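Local coordinates for protein fatty Acyl-Adenylate Ligase (PDB 3PBK) that belongs to the AMP-binding enzyme family of the ANL clan and holds 5'-O-[(S)-(dodecanoyloxy)(hydroxy)phosphoryl]adenosine in a pocket, at residues 384-389 against 453-458; 391-396 against 417-422; 410-415 against 439-444. All blocks are in the same frame, centred on the assembly; numbering follows the deposited sequence.

Interaction 1 of 3, residues 384-389 against 453-458; sequences VNCGKA and LYVTGR. With 1ZZ (5'-O-[(S)-(dodecanoyloxy)(hydroxy)phosphoryl]adenosine), chain C.
Two backbone hydrogen bonds join the segment 384-389, mostly loop or turn, to the strand 453-458, and Leu453 takes part in both. Leu453 O accepts from Cys386 N at 3.0 Å, with the donor nearly on the C=O axis, while Leu453 N gives to Gly387 O at 2.7 Å. An Asx turn shapes the bend at 385-387: CG of Asn385 lies anti to the backbone N (chi1 -171°), and Asn385 OD1 accepts in its carbonyl plane from Gly387 N at 2.9 Å.

Side-chain packing adds to this. The Tyr454 ring lies alongside the segment, CD2 3.3 Å from Val384 O, and its plane crosses the Asn385 amide at 66°. On Cys386, SG sits anti to the carbonyl carbon and comes 3.9 Å from Val455 CG2.

The ligand is met by that same pair. Val455 places CG1 3.2 Å from C21 of the adenine of 1ZZ, and Cys386 SG is 3.8 Å from the exocyclic N5, so the contact forms a wall of the adenine pocket; Arg458 reaches the ribose with its CG.

Tyr336 of strand 332-337 packs on Cys386, Leu453 and Val455, Tyr454 meets the ring of Tyr447 in the adjacent strand 444-449, and Leu453 also rests on Ile395 and Ile397 of strand 394-398.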
loop_
_atom_site.group_PDB
_atom_site.type_symbol
_atom_site.label_atom_id
_atom_site.label_comp_id
_atom_site.label_asym_id
_atom_site.label_seq_id
_atom_site.Cartn_x
_atom_site.Cartn_y
_atom_site.Cartn_z
ATOM N N VAL A 384 -2.416 -8.056 15.672
ATOM C CA VAL A 384 -1.671 -9.065 14.936
ATOM C C VAL A 384 -0.160 -8.847 15.026
ATOM O O VAL A 384 0.327 -7.731 14.897
ATOM C CB VAL A 384 -2.133 -9.136 13.471
ATOM C CG1 VAL A 384 -1.293 -10.106 12.679
ATOM C CG2 VAL A 384 -3.585 -9.540 13.411
ATOM N N ASN A 385 0.570 -9.925 15.279
ATOM C CA ASN A 385 2.027 -9.903 15.304
ATOM C C ASN A 385 2.572 -9.600 13.909
ATOM O O ASN A 385 2.340 -10.352 12.966
ATOM C CB ASN A 385 2.546 -11.254 15.809
ATOM C CG ASN A 385 4.041 -11.256 16.074
ATOM O OD1 ASN A 385 4.838 -10.778 15.262
ATOM N ND2 ASN A 385 4.432 -11.822 17.211
ATOM N N CYS A 386 3.300 -8.495 13.790
ATOM C CA CYS A 386 3.808 -8.041 12.499
ATOM C C CYS A 386 5.308 -8.245 12.357
ATOM O O CYS A 386 5.925 -7.684 11.463
ATOM C CB CYS A 386 3.459 -6.572 12.266
ATOM S SG CYS A 386 1.702 -6.276 11.915
ATOM N N GLY A 387 5.898 -9.043 13.237
ATOM C CA GLY A 387 7.284 -9.431 13.059
ATOM C C GLY A 387 8.262 -8.625 13.881
ATOM O O GLY A 387 7.859 -7.749 14.645
ATOM N N LYS A 388 9.549 -8.940 13.738
ATOM C CA LYS A 388 10.603 -8.175 14.401
ATOM C C LYS A 388 11.367 -7.351 13.376
ATOM O O LYS A 388 11.222 -7.564 12.169
ATOM C CB LYS A 388 11.586 -9.093 15.118
ATOM C CG LYS A 388 10.969 -10.009 16.142
ATOM C CD LYS A 388 12.061 -10.628 16.996
ATOM C CE LYS A 388 11.536 -11.753 17.853
ATOM N NZ LYS A 388 12.558 -12.122 18.869
ATOM N N ALA A 389 12.201 -6.427 13.847
ATOM C CA ALA A 389 12.985 -5.613 12.932
ATOM C C ALA A 389 13.812 -6.489 11.998
ATOM O O ALA A 389 14.248 -7.584 12.366
ATOM C CB ALA A 389 13.874 -4.659 13.696
ATOM N N LEU A 453 6.634 -6.484 16.692
ATOM C CA LEU A 453 5.888 -5.241 16.590
ATOM C C LEU A 453 4.388 -5.496 16.498
ATOM O O LEU A 453 3.939 -6.339 15.728
ATOM C CB LEU A 453 6.352 -4.461 15.359
ATOM C CG LEU A 453 5.721 -3.097 15.067
ATOM C CD1 LEU A 453 5.971 -2.123 16.207
ATOM C CD2 LEU A 453 6.264 -2.547 13.769
ATOM N N TYR A 454 3.612 -4.763 17.282
ATOM C CA TYR A 454 2.168 -4.826 17.160
ATOM C C TYR A 454 1.608 -3.485 16.705
ATOM O O TYR A 454 1.618 -2.514 17.453
ATOM C CB TYR A 454 1.548 -5.295 18.479
ATOM C CG TYR A 454 1.809 -6.761 18.716
ATOM C CD1 TYR A 454 2.872 -7.174 19.503
ATOM C CD2 TYR A 454 1.033 -7.737 18.101
ATOM C CE1 TYR A 454 3.139 -8.522 19.702
ATOM C CE2 TYR A 454 1.296 -9.083 18.293
ATOM C CZ TYR A 454 2.347 -9.465 19.095
ATOM O OH TYR A 454 2.618 -10.790 19.308
ATOM N N VAL A 455 1.137 -3.422 15.468
ATOM C CA VAL A 455 0.676 -2.152 14.926
ATOM C C VAL A 455 -0.786 -1.959 15.267
ATOM O O VAL A 455 -1.624 -2.770 14.878
ATOM C CB VAL A 455 0.837 -2.076 13.385
ATOM C CG1 VAL A 455 0.627 -0.654 12.911
ATOM C CG2 VAL A 455 2.213 -2.580 12.944
ATOM N N THR A 456 -1.108 -0.884 15.979
ATOM C CA THR A 456 -2.486 -0.694 16.431
ATOM C C THR A 456 -3.311 0.272 15.580
ATOM O O THR A 456 -4.539 0.168 15.552
ATOM C CB THR A 456 -2.532 -0.208 17.864
ATOM O OG1 THR A 456 -2.029 1.125 17.907
ATOM C CG2 THR A 456 -1.677 -1.092 18.747
ATOM N N GLY A 457 -2.641 1.208 14.906
ATOM C CA GLY A 457 -3.292 2.197 14.060
ATOM C C GLY A 457 -2.460 3.459 13.835
ATOM O O GLY A 457 -1.316 3.545 14.283
ATOM N N ARG A 458 -3.033 4.439 13.135
ATOM C CA ARG A 458 -2.368 5.717 12.882
ATOM C C ARG A 458 -2.689 6.723 13.982
ATOM O O ARG A 458 -3.831 6.789 14.460
ATOM C CB ARG A 458 -2.810 6.295 11.538
ATOM C CG ARG A 458 -2.378 5.503 10.322
ATOM C CD ARG A 458 -2.721 6.238 9.031
ATOM N NE ARG A 458 -2.309 7.645 9.100
ATOM C CZ ARG A 458 -2.191 8.464 8.051
ATOM N NH1 ARG A 458 -2.447 8.020 6.820
ATOM N NH2 ARG A 458 -1.807 9.729 8.232
HETATM P P 1ZZ C . 1.993 2.786 2.250
HETATM C C1 1ZZ C . 7.286 -10.138 -2.819
HETATM N N1 1ZZ C . 0.044 0.169 7.607
HETATM O O1 1ZZ C . 1.181 -0.440 2.529
HETATM C C2 1ZZ C . 7.424 -9.107 -1.732
HETATM N N2 1ZZ C . 0.767 -1.898 7.265
HETATM O O2 1ZZ C . 2.634 1.294 1.954
HETATM C C3 1ZZ C . 6.164 -8.379 -1.273
HETATM N N3 1ZZ C . -1.177 -0.376 9.784
HETATM O O3 1ZZ C . 3.008 3.990 2.475
HETATM C C4 1ZZ C . 6.353 -7.487 -0.032
HETATM N N4 1ZZ C . -1.038 -2.600 10.424
HETATM O O4 1ZZ C . 1.169 3.179 1.224
HETATM C C5 1ZZ C . 5.174 -7.022 0.830
HETATM N N5 1ZZ C . 0.223 -4.174 9.056
HETATM O O5 1ZZ C . 1.147 2.683 3.600
HETATM C C6 1ZZ C . 5.472 -5.730 1.546
HETATM O O6 1ZZ C . 0.259 1.857 6.109
HETATM C C7 1ZZ C . 4.923 -5.460 2.923
HETATM O O7 1ZZ C . 0.034 3.421 9.269
HETATM C C8 1ZZ C . 4.653 -4.016 3.286
HETATM O O8 1ZZ C . 2.598 3.748 8.049
HETATM C C9 1ZZ C . 3.257 -3.599 3.770
HETATM C C10 1ZZ C . 2.579 -2.381 3.195
HETATM C C11 1ZZ C . 3.210 -1.125 2.777
HETATM C C12 1ZZ C . 2.291 -0.017 2.563
HETATM C C13 1ZZ C . 1.777 3.200 4.743
HETATM C C14 1ZZ C . 1.035 3.071 6.080
HETATM C C15 1ZZ C . 1.705 2.876 7.452
HETATM C C16 1ZZ C . 0.529 2.561 8.277
HETATM C C17 1ZZ C . -0.226 1.612 7.411
HETATM C C18 1ZZ C . 0.752 -0.606 6.786
HETATM C C19 1ZZ C . 0.033 -1.888 8.452
HETATM C C20 1ZZ C . -0.413 -0.676 8.671
HETATM C C21 1ZZ C . -1.472 -1.387 10.639
HETATM C C22 1ZZ C . -0.259 -2.871 9.289
#

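Interaction 2 of 3, residues 391-396 against 417-422; sequences PEHGIE and GPSLMS
His393 has more surface buried here than any other residue of the two segments, and Pro418 packs over one face of its ring. The imidazole is carried by a side chain whose CG lies anti to the carbonyl carbon (chi1 -52°), which swings the ring across to the loop 417-422. Pro418 sets its CD 3.6 Å from the centroid of the His393 imidazole and 27° off the normal. This is a CH-pi contact, displaced toward the rim: CD of Pro418 is nearest to CE1 of His393, at 3.3 Å. CG of the proline lies farther off, 4.0 Å from the same His393 CE1, so the face is touched mainly by one corner of the pyrrolidine.

Pro418 has a second neighbour in Glu392. The backbone O of Glu392 lies 3.6 Å from Pro418 CD, while its extended side chain crosses the proline at about a right angle, with Glu392 OE1 4.2 Å from Pro418 CG.

No hydrogen bond spans the two segments, so the join is one of shape. Gly417, with its CA 4.3 Å from that of His393, lets the backbones come close, and it opens a type I turn closed by Leu420 N bonding to Gly417 O. Ser419, third residue of that turn, is a second neighbour of the His393 ring through OG, but its hydroxyl is hydrogen-bonded to Asn203 OD1.

Plain packing at the surface, the contact ties the approach to strand 394-398 to the loop that leaves strand 411-416. Helix 197-211 borders it, with Ala202 against Pro418 and Ser419; Leu420, which ends the turn, and Met421 just after it (selenomethionine) pack on Ile434 of helix 428-437.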
loop_
_atom_site.group_PDB
_atom_site.type_symbol
_atom_site.label_atom_id
_atom_site.label_comp_id
_atom_site.label_asym_id
_atom_site.label_seq_id
_atom_site.Cartn_x
_atom_site.Cartn_y
_atom_site.Cartn_z
ATOM N N PRO A 391 17.201 -7.399 9.683
ATOM C CA PRO A 391 18.642 -7.203 9.848
ATOM C C PRO A 391 19.084 -5.807 9.419
ATOM O O PRO A 391 18.746 -5.335 8.331
ATOM C CB PRO A 391 19.235 -8.264 8.921
ATOM C CG PRO A 391 18.262 -9.365 8.970
ATOM C CD PRO A 391 16.900 -8.711 9.078
ATOM N N GLU A 392 19.828 -5.161 10.309
ATOM C CA GLU A 392 20.404 -3.842 10.079
ATOM C C GLU A 392 19.407 -2.688 10.186
ATOM O O GLU A 392 19.800 -1.530 10.058
ATOM C CB GLU A 392 21.169 -3.795 8.756
ATOM C CG GLU A 392 22.363 -4.751 8.715
ATOM C CD GLU A 392 23.198 -4.625 7.439
ATOM O OE1 GLU A 392 23.055 -3.596 6.732
ATOM O OE2 GLU A 392 24.004 -5.548 7.151
ATOM N N HIS A 393 18.132 -2.994 10.436
ATOM C CA HIS A 393 17.117 -1.951 10.618
ATOM C C HIS A 393 16.635 -1.938 12.041
ATOM O O HIS A 393 16.565 -2.978 12.669
ATOM C CB HIS A 393 15.935 -2.187 9.699
ATOM C CG HIS A 393 16.328 -2.365 8.277
ATOM N ND1 HIS A 393 16.224 -1.357 7.348
ATOM C CD2 HIS A 393 16.870 -3.421 7.629
ATOM C CE1 HIS A 393 16.666 -1.788 6.182
ATOM N NE2 HIS A 393 17.065 -3.039 6.324
ATOM N N GLY A 394 16.288 -0.765 12.548
ATOM C CA GLY A 394 15.792 -0.655 13.905
ATOM C C GLY A 394 14.324 -0.294 13.969
ATOM O O GLY A 394 13.808 0.416 13.096
ATOM N N ILE A 395 13.638 -0.802 14.991
ATOM C CA ILE A 395 12.263 -0.390 15.276
ATOM C C ILE A 395 12.178 -0.055 16.748
ATOM O O ILE A 395 12.535 -0.863 17.588
ATOM C CB ILE A 395 11.227 -1.493 14.971
ATOM C CG1 ILE A 395 11.124 -1.763 13.470
ATOM C CG2 ILE A 395 9.860 -1.095 15.509
ATOM C CD1 ILE A 395 10.225 -2.934 13.141
ATOM N N GLU A 396 11.711 1.137 17.066
ATOM C CA GLU A 396 11.706 1.579 18.445
ATOM C C GLU A 396 10.398 2.299 18.761
ATOM O O GLU A 396 9.886 3.049 17.940
ATOM C CB GLU A 396 12.912 2.488 18.687
ATOM C CG GLU A 396 13.029 3.067 20.090
ATOM C CD GLU A 396 14.426 3.610 20.368
ATOM O OE1 GLU A 396 15.393 2.819 20.358
ATOM O OE2 GLU A 396 14.565 4.832 20.587
ATOM N N GLY A 417 17.598 2.644 9.464
ATOM C CA GLY A 417 18.338 1.667 8.686
ATOM C C GLY A 417 18.346 2.023 7.217
ATOM O O GLY A 417 17.716 2.987 6.804
ATOM N N PRO A 418 19.039 1.220 6.410
ATOM C CA PRO A 418 19.376 1.498 5.008
ATOM C C PRO A 418 18.170 1.793 4.121
ATOM O O PRO A 418 18.287 2.588 3.183
ATOM C CB PRO A 418 20.024 0.199 4.546
ATOM C CG PRO A 418 20.462 -0.463 5.786
ATOM C CD PRO A 418 19.438 -0.133 6.807
ATOM N N SER A 419 17.040 1.149 4.400
ATOM C CA SER A 419 15.838 1.329 3.600
ATOM C C SER A 419 15.232 2.716 3.756
ATOM O O SER A 419 14.549 3.195 2.865
ATOM C CB SER A 419 14.801 0.276 3.973
ATOM O OG SER A 419 15.279 -1.022 3.666
ATOM N N LEU A 420 15.483 3.360 4.888
ATOM C CA LEU A 420 14.893 4.661 5.177
ATOM C C LEU A 420 15.074 5.623 4.011
ATOM O O LEU A 420 16.139 5.660 3.387
ATOM C CB LEU A 420 15.535 5.261 6.418
ATOM C CG LEU A 420 14.631 6.030 7.374
ATOM C CD1 LEU A 420 15.425 7.115 8.069
ATOM C CD2 LEU A 420 13.472 6.629 6.632
HETATM N N MSE A 421 14.039 6.414 3.732
HETATM C CA MSE A 421 14.077 7.385 2.653
HETATM C C MSE A 421 15.095 8.467 2.952
HETATM O O MSE A 421 15.762 8.441 3.988
HETATM C CB MSE A 421 12.720 8.036 2.492
HETATM C CG MSE A 421 12.343 8.903 3.666
HETATM SE SE MSE A 421 10.717 9.946 3.348
HETATM C CE MSE A 421 10.621 10.860 5.075
ATOM N N SER A 422 15.210 9.425 2.042
ATOM C CA SER A 422 16.139 10.526 2.225
ATOM C C SER A 422 15.385 11.715 2.777
ATOM O O SER A 422 15.963 12.606 3.408
ATOM C CB SER A 422 16.805 10.874 0.902
ATOM O OG SER A 422 17.456 9.736 0.350
#

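Interaction 3 of 3, residues 410-415 against 439-444; sequences VGHICI and WLDTGD. With 1ZZ (5'-O-[(S)-(dodecanoyloxy)(hydroxy)phosphoryl]adenosine), chain C.
Ile413 is the best-tied residue of this contact. Its O is gripped by two donors from Thr442: the backbone N, 3.0 Å from Ile413 O and nearly along the C=O axis, and OG1, 2.7 Å from Ile413 O and in the carbonyl plane on a lone pair. Chi1 of 64° puts that hydroxyl between the Thr442 backbone N and carbonyl carbon, where it also receives Asp444 N in an ST turn. Ile413 N in turn gives an almost straight bond to Asp444 O at 2.8 Å. The chain thus turns its corner at Gly443 while both flanking residues stay bonded to one partner.

Farther along, Ile415 and Leu440 form an antiparallel hydrogen-bonded pair, each N giving to the other's O. Their side chains lie side by side, Ile415 CD1 3.9 Å from Leu440 CD2, and the Thr442 side chain crosses that of Ile415 at about a right angle, its CG2 3.8 Å from Ile415 CG1.

On the face of Cys414 and Asp441, a non-hydrogen-bonded pair, the contact loosens toward solvent at the exposed Asp441, while Cys414 stays buried. Cys414 CB touches the Trp439 indole at CE3, 3.9 Å away, and Asp441 turns OD1 back to accept from Gly443 N, above the carboxylate plane, in an Asx turn.

At the buried end the carboxylate of Asp444 receives both ribose hydroxyls of 1ZZ: OD2 accepts from O8 at 2.5 Å, and OD1 from O7, whose position is less sure. An aspartate holding the ribose is familiar in ANL enzymes. Tyr336 OH is also bonded to Asp444 OD2.

Strand 394-398 flanks 411-416, with Ile397 against Ile413 and the guanidinium of Arg398 in a cation-pi contact with Trp439; Leu453 and Val455 of strand 452-458 also pack on Ile413.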
loop_
_atom_site.group_PDB
_atom_site.type_symbol
_atom_site.label_atom_id
_atom_site.label_comp_id
_atom_site.label_asym_id
_atom_site.label_seq_id
_atom_site.Cartn_x
_atom_site.Cartn_y
_atom_site.Cartn_z
ATOM N N VAL A 410 2.284 1.643 24.477
ATOM C CA VAL A 410 1.948 2.090 23.134
ATOM C C VAL A 410 2.529 3.471 22.892
ATOM O O VAL A 410 2.482 4.314 23.783
ATOM C CB VAL A 410 0.438 2.131 22.924
ATOM C CG1 VAL A 410 0.103 2.659 21.540
ATOM C CG2 VAL A 410 -0.154 0.743 23.134
ATOM N N GLY A 411 3.092 3.684 21.698
ATOM C CA GLY A 411 3.653 4.967 21.297
ATOM C C GLY A 411 3.939 5.029 19.804
ATOM O O GLY A 411 3.501 4.147 19.054
ATOM N N HIS A 412 4.673 6.067 19.379
ATOM C CA HIS A 412 5.047 6.288 17.967
ATOM C C HIS A 412 6.062 5.261 17.478
ATOM O O HIS A 412 7.157 5.167 18.020
ATOM C CB HIS A 412 5.691 7.663 17.783
ATOM C CG HIS A 412 4.822 8.815 18.190
ATOM N ND1 HIS A 412 3.757 8.683 19.053
ATOM C CD2 HIS A 412 4.891 10.133 17.881
ATOM C CE1 HIS A 412 3.190 9.862 19.241
ATOM N NE2 HIS A 412 3.864 10.761 18.544
ATOM N N ILE A 413 5.710 4.506 16.444
ATOM C CA ILE A 413 6.633 3.552 15.843
ATOM C C ILE A 413 7.723 4.269 15.040
ATOM O O ILE A 413 7.434 4.937 14.058
ATOM C CB ILE A 413 5.880 2.622 14.902
ATOM C CG1 ILE A 413 4.815 1.847 15.663
ATOM C CG2 ILE A 413 6.829 1.674 14.239
ATOM C CD1 ILE A 413 3.898 1.043 14.753
ATOM N N CYS A 414 8.976 4.132 15.452
ATOM C CA CYS A 414 10.077 4.793 14.761
ATOM C C CYS A 414 11.008 3.783 14.110
ATOM O O CYS A 414 11.356 2.764 14.704
ATOM C CB CYS A 414 10.875 5.674 15.717
ATOM S SG CYS A 414 9.926 6.998 16.473
ATOM N N ILE A 415 11.418 4.084 12.881
ATOM C CA ILE A 415 12.227 3.168 12.092
ATOM C C ILE A 415 13.565 3.794 11.725
ATOM O O ILE A 415 13.722 5.009 11.799
ATOM C CB ILE A 415 11.493 2.749 10.808
ATOM C CG1 ILE A 415 11.031 3.978 10.023
ATOM C CG2 ILE A 415 10.307 1.873 11.144
ATOM C CD1 ILE A 415 10.424 3.650 8.668
ATOM N N TRP A 439 16.626 8.554 12.294
ATOM C CA TRP A 439 15.326 8.007 12.673
ATOM C C TRP A 439 14.180 8.721 11.994
ATOM O O TRP A 439 14.256 9.911 11.685
ATOM C CB TRP A 439 15.098 8.123 14.182
ATOM C CG TRP A 439 15.883 7.174 14.970
ATOM C CD1 TRP A 439 17.016 7.442 15.652
ATOM C CD2 TRP A 439 15.611 5.777 15.160
ATOM N NE1 TRP A 439 17.481 6.303 16.260
ATOM C CE2 TRP A 439 16.635 5.266 15.979
ATOM C CE3 TRP A 439 14.605 4.915 14.723
ATOM C CZ2 TRP A 439 16.682 3.929 16.376
ATOM C CZ3 TRP A 439 14.663 3.585 15.114
ATOM C CH2 TRP A 439 15.695 3.109 15.933
ATOM N N LEU A 440 13.094 7.989 11.798
ATOM C CA LEU A 440 11.878 8.579 11.288
ATOM C C LEU A 440 10.732 8.130 12.159
ATOM O O LEU A 440 10.643 6.955 12.516
ATOM C CB LEU A 440 11.611 8.121 9.860
ATOM C CG LEU A 440 10.234 8.561 9.387
ATOM C CD1 LEU A 440 10.352 9.802 8.546
ATOM C CD2 LEU A 440 9.580 7.468 8.602
ATOM N N ASP A 441 9.861 9.071 12.508
ATOM C CA ASP A 441 8.608 8.757 13.178
ATOM C C ASP A 441 7.531 8.451 12.138
ATOM O O ASP A 441 7.127 9.327 11.388
ATOM C CB ASP A 441 8.186 9.940 14.033
ATOM C CG ASP A 441 6.858 9.722 14.702
ATOM O OD1 ASP A 441 6.144 8.788 14.280
ATOM O OD2 ASP A 441 6.531 10.477 15.651
ATOM N N THR A 442 7.061 7.212 12.092
ATOM C CA THR A 442 6.135 6.788 11.043
ATOM C C THR A 442 4.725 7.344 11.221
ATOM O O THR A 442 3.926 7.305 10.302
ATOM C CB THR A 442 6.008 5.273 11.007
ATOM O OG1 THR A 442 5.421 4.837 12.236
ATOM C CG2 THR A 442 7.365 4.616 10.851
ATOM N N GLY A 443 4.407 7.841 12.405
ATOM C CA GLY A 443 3.070 8.326 12.663
ATOM C C GLY A 443 2.100 7.189 12.911
ATOM O O GLY A 443 0.883 7.367 12.837
ATOM N N ASP A 444 2.642 6.012 13.205
ATOM C CA ASP A 444 1.825 4.864 13.587
ATOM C C ASP A 444 1.984 4.528 15.070
ATOM O O ASP A 444 3.064 4.691 15.655
ATOM C CB ASP A 444 2.184 3.631 12.758
ATOM C CG ASP A 444 1.910 3.815 11.288
ATOM O OD1 ASP A 444 1.059 4.654 10.936
ATOM O OD2 ASP A 444 2.548 3.109 10.479
HETATM P P 1ZZ C . 1.993 2.786 2.250
HETATM C C1 1ZZ C . 7.286 -10.138 -2.819
HETATM N N1 1ZZ C . 0.044 0.169 7.607
HETATM O O1 1ZZ C . 1.181 -0.440 2.529
HETATM C C2 1ZZ C . 7.424 -9.107 -1.732
HETATM N N2 1ZZ C . 0.767 -1.898 7.265
HETATM O O2 1ZZ C . 2.634 1.294 1.954
HETATM C C3 1ZZ C . 6.164 -8.379 -1.273
HETATM N N3 1ZZ C . -1.177 -0.376 9.784
HETATM O O3 1ZZ C . 3.008 3.990 2.475
HETATM C C4 1ZZ C . 6.353 -7.487 -0.032
HETATM N N4 1ZZ C . -1.038 -2.600 10.424
HETATM O O4 1ZZ C . 1.169 3.179 1.224
HETATM C C5 1ZZ C . 5.174 -7.022 0.830
HETATM N N5 1ZZ C . 0.223 -4.174 9.056
HETATM O O5 1ZZ C . 1.147 2.683 3.600
HETATM C C6 1ZZ C . 5.472 -5.730 1.546
HETATM O O6 1ZZ C . 0.259 1.857 6.109
HETATM C C7 1ZZ C . 4.923 -5.460 2.923
HETATM O O7 1ZZ C . 0.034 3.421 9.269
HETATM C C8 1ZZ C . 4.653 -4.016 3.286
HETATM O O8 1ZZ C . 2.598 3.748 8.049
HETATM C C9 1ZZ C . 3.257 -3.599 3.770
HETATM C C10 1ZZ C . 2.579 -2.381 3.195
HETATM C C11 1ZZ C . 3.210 -1.125 2.777
HETATM C C12 1ZZ C . 2.291 -0.017 2.563
HETATM C C13 1ZZ C . 1.777 3.200 4.743
HETATM C C14 1ZZ C . 1.035 3.071 6.080
HETATM C C15 1ZZ C . 1.705 2.876 7.452
HETATM C C16 1ZZ C . 0.529 2.561 8.277
HETATM C C17 1ZZ C . -0.226 1.612 7.411
HETATM C C18 1ZZ C . 0.752 -0.606 6.786
HETATM C C19 1ZZ C . 0.033 -1.888 8.452
HETATM C C20 1ZZ C . -0.413 -0.676 8.671
HETATM C C21 1ZZ C . -1.472 -1.387 10.639
HETATM C C22 1ZZ C . -0.259 -2.871 9.289
#

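From the N terminus, residues 384-389 come first, and interaction 1 closes the longest loop when the chain returns at 453-458. Both other contacts are nested inside it. Interactions 2 and 3 cross: 391-396 is followed by 410-415, then interaction 2 closes its loop at 417-422 and interaction 3 at 439-444. Strands 394-398 and 411-416 are neighbours in one antiparallel sheet, joined by Glu396 O and Cys414 N, while the selenomethionine Met421 touches Leu440. Ile395 packs on Ala389 and Leu453, linking interactions 1 and 2, and Leu453 meets Ile413 between 1 and 3. Both reach 1ZZ, interaction 1 mainly at the adenine, interaction 3 at the ribose, where Arg458 also lies close to Asp444.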